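Local coordinates for 4-hydroxyphenylpyruvate dioxygenase (Pseudomonas putida, PDB 5HMQ), which converts 3-dehydroshikimate to protocatechuate through a metal-dependent N-terminal barrel fused to a C-terminal hydroxyphenylpyruvate dioxygenase-like domain without that dioxygenase activity, at residues A308-L320 against T591-I603. Residues are numbered along the deposited sequence; the frame is centred on the assembly and turned at random.
Sequences AVGARLGNWLKRL and TEPFEERFFFEII. With MG (magnesium ion), chain L.
Phe594 meets Trp316 edge-to-face and illustrates how two modules of the vicinal oxygen chelate fold can be joined by aromatic packing with no hydrogen bond between the two segments. The Phe594 edge drives at the indole face with the planes at 83°, its CD1 lying 3.7 Å from Trp316 CE2, while Phe594 CB sits over the six-membered ring of the same indole. The Phe594 ring reaches the helix on its Leu313 and Val309 side because a chi1 of 172° swings CG away from the backbone N. There Leu313 CD1 stands 3.7 Å from the ring centroid, almost on the normal, in a CH-pi contact; Glu595 CG covers the opposite face, and Val309 CG1 touches the rim at CZ. Phe594 is thus held on both faces and along its edge.

Further along, Phe600 takes Leu320 CD1 over one face, 4.2 Å from the ring centroid, and meets Leu317 CD2 through CZ. Leu320 uses its other branch, CD2, against Ile602 CD1 at 3.9 Å.

Polar atoms line the far edge of the indole: Glu592 O lies near its plane, 3.3 Å from Trp316 CH2, with Thr591 OG1 beside CZ3. Thr591 OG1 donates to Glu592 O and accepts a hydrogen bond from Phe600 N at 3.0 Å (N-H...O 166°), the latter tying the two arms of the hairpin together. At the more open end, Arg312 and Glu595 form a salt bridge whose modelled separation is doubtful.

Phe600 and Ile602 point toward the helix; Glu601, between them, points away and binds magnesium with His445 and His523. Strand 599-606 lies between strands 520-528 and 585-590 of the second module's sheet, and helix 307-319 of the first VOC module packs against it.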
# COMPACT_ATOMS: atom_id res chain seq x y z
N ALA C 308 20.15 -24.90 9.18
CA ALA C 308 20.36 -24.40 10.53
C ALA C 308 19.03 -24.04 11.19
O ALA C 308 18.71 -24.54 12.27
CB ALA C 308 21.29 -23.18 10.50
N VAL C 309 18.25 -23.16 10.56
CA VAL C 309 16.97 -22.76 11.14
C VAL C 309 15.98 -23.92 11.10
O VAL C 309 15.14 -24.05 12.00
CB VAL C 309 16.42 -21.52 10.42
CG1 VAL C 309 15.22 -20.96 11.18
CG2 VAL C 309 17.50 -20.46 10.28
N GLY C 310 16.07 -24.78 10.08
CA GLY C 310 15.16 -25.91 10.00
C GLY C 310 15.35 -26.89 11.15
O GLY C 310 14.38 -27.44 11.67
N ALA C 311 16.60 -27.12 11.54
CA ALA C 311 16.87 -27.96 12.70
C ALA C 311 16.36 -27.28 13.97
O ALA C 311 15.83 -27.94 14.87
CB ALA C 311 18.36 -28.27 12.81
N ARG C 312 16.53 -25.96 14.05
CA ARG C 312 16.05 -25.22 15.21
C ARG C 312 14.52 -25.25 15.29
O ARG C 312 13.95 -25.39 16.38
CB ARG C 312 16.55 -23.78 15.15
CG ARG C 312 17.10 -23.24 16.45
CD ARG C 312 17.85 -21.93 16.23
NE ARG C 312 18.87 -22.05 15.19
CZ ARG C 312 18.89 -21.33 14.07
NH1 ARG C 312 17.96 -20.42 13.84
NH2 ARG C 312 19.86 -21.52 13.18
N LEU C 313 13.85 -25.13 14.14
CA LEU C 313 12.40 -25.23 14.13
C LEU C 313 11.94 -26.64 14.45
O LEU C 313 10.94 -26.84 15.15
CB LEU C 313 11.85 -24.78 12.77
CG LEU C 313 10.32 -24.73 12.65
CD1 LEU C 313 9.72 -23.84 13.73
CD2 LEU C 313 9.91 -24.25 11.27
N GLY C 314 12.67 -27.64 13.95
CA GLY C 314 12.35 -29.02 14.30
C GLY C 314 12.47 -29.29 15.79
O GLY C 314 11.67 -30.03 16.35
N ASN C 315 13.46 -28.67 16.44
CA ASN C 315 13.59 -28.83 17.89
C ASN C 315 12.37 -28.28 18.61
O ASN C 315 11.84 -28.92 19.53
CB ASN C 315 14.86 -28.12 18.38
CG ASN C 315 16.13 -28.83 17.95
OD1 ASN C 315 16.11 -29.98 17.54
ND2 ASN C 315 17.26 -28.14 18.08
N TRP C 316 11.92 -27.09 18.22
CA TRP C 316 10.69 -26.53 18.76
C TRP C 316 9.54 -27.52 18.62
O TRP C 316 8.75 -27.70 19.55
CB TRP C 316 10.36 -25.22 18.04
CG TRP C 316 10.99 -24.02 18.66
CD1 TRP C 316 12.33 -23.78 18.80
CD2 TRP C 316 10.32 -22.86 19.16
NE1 TRP C 316 12.53 -22.56 19.40
CE2 TRP C 316 11.31 -21.97 19.62
CE3 TRP C 316 8.98 -22.49 19.28
CZ2 TRP C 316 11.01 -20.74 20.19
CZ3 TRP C 316 8.68 -21.26 19.84
CH2 TRP C 316 9.68 -20.40 20.29
N LEU C 317 9.45 -28.18 17.47
CA LEU C 317 8.35 -29.09 17.25
C LEU C 317 8.47 -30.40 18.04
O LEU C 317 7.46 -30.92 18.53
CB LEU C 317 8.18 -29.34 15.75
CG LEU C 317 7.83 -28.10 14.91
CD1 LEU C 317 8.06 -28.32 13.41
CD2 LEU C 317 6.42 -27.58 15.17
N LYS C 318 9.64 -30.99 18.18
CA LYS C 318 9.69 -32.11 19.15
C LYS C 318 9.43 -31.67 20.60
O LYS C 318 8.73 -32.38 21.33
CB LYS C 318 10.92 -32.98 18.90
CG LYS C 318 12.11 -32.24 18.40
CD LYS C 318 13.20 -33.08 17.71
CE LYS C 318 14.37 -32.34 17.18
NZ LYS C 318 15.41 -32.22 18.15
N ARG C 319 9.94 -30.51 21.04
CA ARG C 319 9.56 -30.09 22.38
C ARG C 319 8.04 -29.89 22.50
O ARG C 319 7.47 -30.11 23.58
CB ARG C 319 10.30 -28.84 22.80
CG ARG C 319 11.79 -29.01 22.71
CD ARG C 319 12.53 -27.76 23.09
NE ARG C 319 13.97 -27.99 23.23
CZ ARG C 319 14.88 -27.55 22.36
NH1 ARG C 319 14.51 -26.86 21.29
NH2 ARG C 319 16.17 -27.80 22.57
N LEU C 320 7.38 -29.48 21.42
CA LEU C 320 5.92 -29.39 21.40
C LEU C 320 5.23 -30.73 21.18
O LEU C 320 4.00 -30.77 21.06
CB LEU C 320 5.47 -28.40 20.32
CG LEU C 320 5.58 -26.93 20.72
CD1 LEU C 320 5.56 -26.03 19.48
CD2 LEU C 320 4.44 -26.55 21.68
N THR C 591 3.25 -19.68 23.10
CA THR C 591 4.70 -19.68 23.15
C THR C 591 5.23 -18.31 22.76
O THR C 591 4.52 -17.47 22.22
CB THR C 591 5.28 -20.75 22.21
OG1 THR C 591 5.21 -20.28 20.86
CG2 THR C 591 4.51 -22.05 22.33
N GLU C 592 6.51 -18.09 23.04
CA GLU C 592 7.19 -16.93 22.49
C GLU C 592 7.30 -17.08 20.97
O GLU C 592 7.20 -18.19 20.45
CB GLU C 592 8.57 -16.77 23.11
CG GLU C 592 8.57 -16.43 24.59
CD GLU C 592 9.97 -16.34 25.16
OE1 GLU C 592 10.88 -17.00 24.62
OE2 GLU C 592 10.15 -15.62 26.17
N PRO C 593 7.48 -15.97 20.25
CA PRO C 593 7.65 -16.08 18.80
C PRO C 593 8.91 -16.87 18.45
O PRO C 593 9.95 -16.72 19.09
CB PRO C 593 7.76 -14.62 18.34
CG PRO C 593 7.09 -13.84 19.42
CD PRO C 593 7.38 -14.57 20.69
N PHE C 594 8.79 -17.72 17.43
CA PHE C 594 9.95 -18.43 16.90
C PHE C 594 10.78 -17.46 16.07
O PHE C 594 10.40 -17.11 14.95
CB PHE C 594 9.52 -19.63 16.07
CG PHE C 594 10.66 -20.30 15.34
CD1 PHE C 594 11.50 -21.18 16.00
CD2 PHE C 594 10.88 -20.05 14.00
CE1 PHE C 594 12.55 -21.79 15.33
CE2 PHE C 594 11.92 -20.66 13.32
CZ PHE C 594 12.76 -21.53 13.99
N GLU C 595 11.91 -17.02 16.62
CA GLU C 595 12.84 -16.11 15.96
C GLU C 595 12.12 -14.91 15.36
O GLU C 595 12.27 -14.58 14.18
CB GLU C 595 13.66 -16.86 14.91
CG GLU C 595 14.51 -17.96 15.51
CD GLU C 595 15.49 -18.57 14.53
OE1 GLU C 595 15.67 -17.99 13.43
OE2 GLU C 595 16.08 -19.61 14.86
N GLU C 596 11.30 -14.26 16.19
CA GLU C 596 10.67 -12.98 15.90
C GLU C 596 9.68 -13.06 14.73
O GLU C 596 9.46 -12.06 14.03
CB GLU C 596 11.72 -11.89 15.64
CG GLU C 596 12.81 -11.81 16.69
CD GLU C 596 12.35 -11.17 18.00
OE1 GLU C 596 11.15 -10.89 18.14
OE2 GLU C 596 13.21 -10.94 18.88
N ARG C 597 9.07 -14.22 14.51
CA ARG C 597 8.02 -14.35 13.51
C ARG C 597 6.76 -14.93 14.12
O ARG C 597 6.12 -14.30 14.97
CB ARG C 597 8.48 -15.23 12.34
CG ARG C 597 9.96 -15.19 12.08
CD ARG C 597 10.27 -14.61 10.72
NE ARG C 597 11.71 -14.47 10.54
CZ ARG C 597 12.28 -13.91 9.47
NH1 ARG C 597 11.53 -13.44 8.49
NH2 ARG C 597 13.60 -13.82 9.39
N PHE C 598 6.40 -16.14 13.71
CA PHE C 598 5.21 -16.80 14.21
C PHE C 598 5.47 -17.43 15.57
O PHE C 598 6.59 -17.82 15.90
CB PHE C 598 4.75 -17.87 13.22
CG PHE C 598 5.86 -18.77 12.73
CD1 PHE C 598 6.24 -19.88 13.46
CD2 PHE C 598 6.51 -18.49 11.54
CE1 PHE C 598 7.26 -20.70 13.01
CE2 PHE C 598 7.53 -19.31 11.09
CZ PHE C 598 7.91 -20.41 11.82
N PHE C 599 4.41 -17.52 16.36
CA PHE C 599 4.41 -18.27 17.61
C PHE C 599 3.36 -19.36 17.53
O PHE C 599 2.62 -19.47 16.55
CB PHE C 599 4.16 -17.35 18.82
CG PHE C 599 2.88 -16.57 18.75
CD1 PHE C 599 2.82 -15.35 18.09
CD2 PHE C 599 1.73 -17.04 19.38
CE1 PHE C 599 1.64 -14.63 18.04
CE2 PHE C 599 0.55 -16.32 19.33
CZ PHE C 599 0.50 -15.12 18.66
N PHE C 600 3.31 -20.20 18.56
CA PHE C 600 2.38 -21.31 18.59
C PHE C 600 1.40 -21.14 19.74
O PHE C 600 1.66 -20.41 20.70
CB PHE C 600 3.11 -22.65 18.72
CG PHE C 600 3.96 -22.99 17.52
CD1 PHE C 600 5.29 -22.62 17.48
CD2 PHE C 600 3.42 -23.67 16.45
CE1 PHE C 600 6.07 -22.92 16.38
CE2 PHE C 600 4.20 -23.98 15.34
CZ PHE C 600 5.52 -23.60 15.31
N GLU C 601 0.27 -21.83 19.63
CA GLU C 601 -0.80 -21.77 20.62
C GLU C 601 -1.35 -23.16 20.83
O GLU C 601 -1.54 -23.92 19.87
CB GLU C 601 -1.92 -20.81 20.18
CG GLU C 601 -3.11 -20.76 21.12
CD GLU C 601 -4.22 -19.87 20.62
OE1 GLU C 601 -4.18 -19.48 19.43
OE2 GLU C 601 -5.14 -19.55 21.41
N ILE C 602 -1.60 -23.51 22.09
CA ILE C 602 -2.25 -24.76 22.47
C ILE C 602 -3.55 -24.41 23.17
O ILE C 602 -3.55 -23.61 24.11
CB ILE C 602 -1.35 -25.61 23.38
CG1 ILE C 602 -0.03 -25.95 22.68
CG2 ILE C 602 -2.08 -26.87 23.84
CD1 ILE C 602 1.01 -26.55 23.59
N ILE C 603 -4.66 -25.00 22.70
CA ILE C 603 -5.98 -24.66 23.21
C ILE C 603 -6.71 -25.93 23.63
O ILE C 603 -6.43 -27.03 23.17
CB ILE C 603 -6.83 -23.89 22.17
CG1 ILE C 603 -7.28 -24.83 21.05
CG2 ILE C 603 -6.06 -22.72 21.60
CD1 ILE C 603 -8.42 -24.28 20.22
MG MG L . -5.49 -18.01 18.25
O HOH W 1 -6.97 -18.33 19.66
O HOH W 2 -6.80 -16.45 17.04
O HOH W 3 -4.95 -16.35 19.37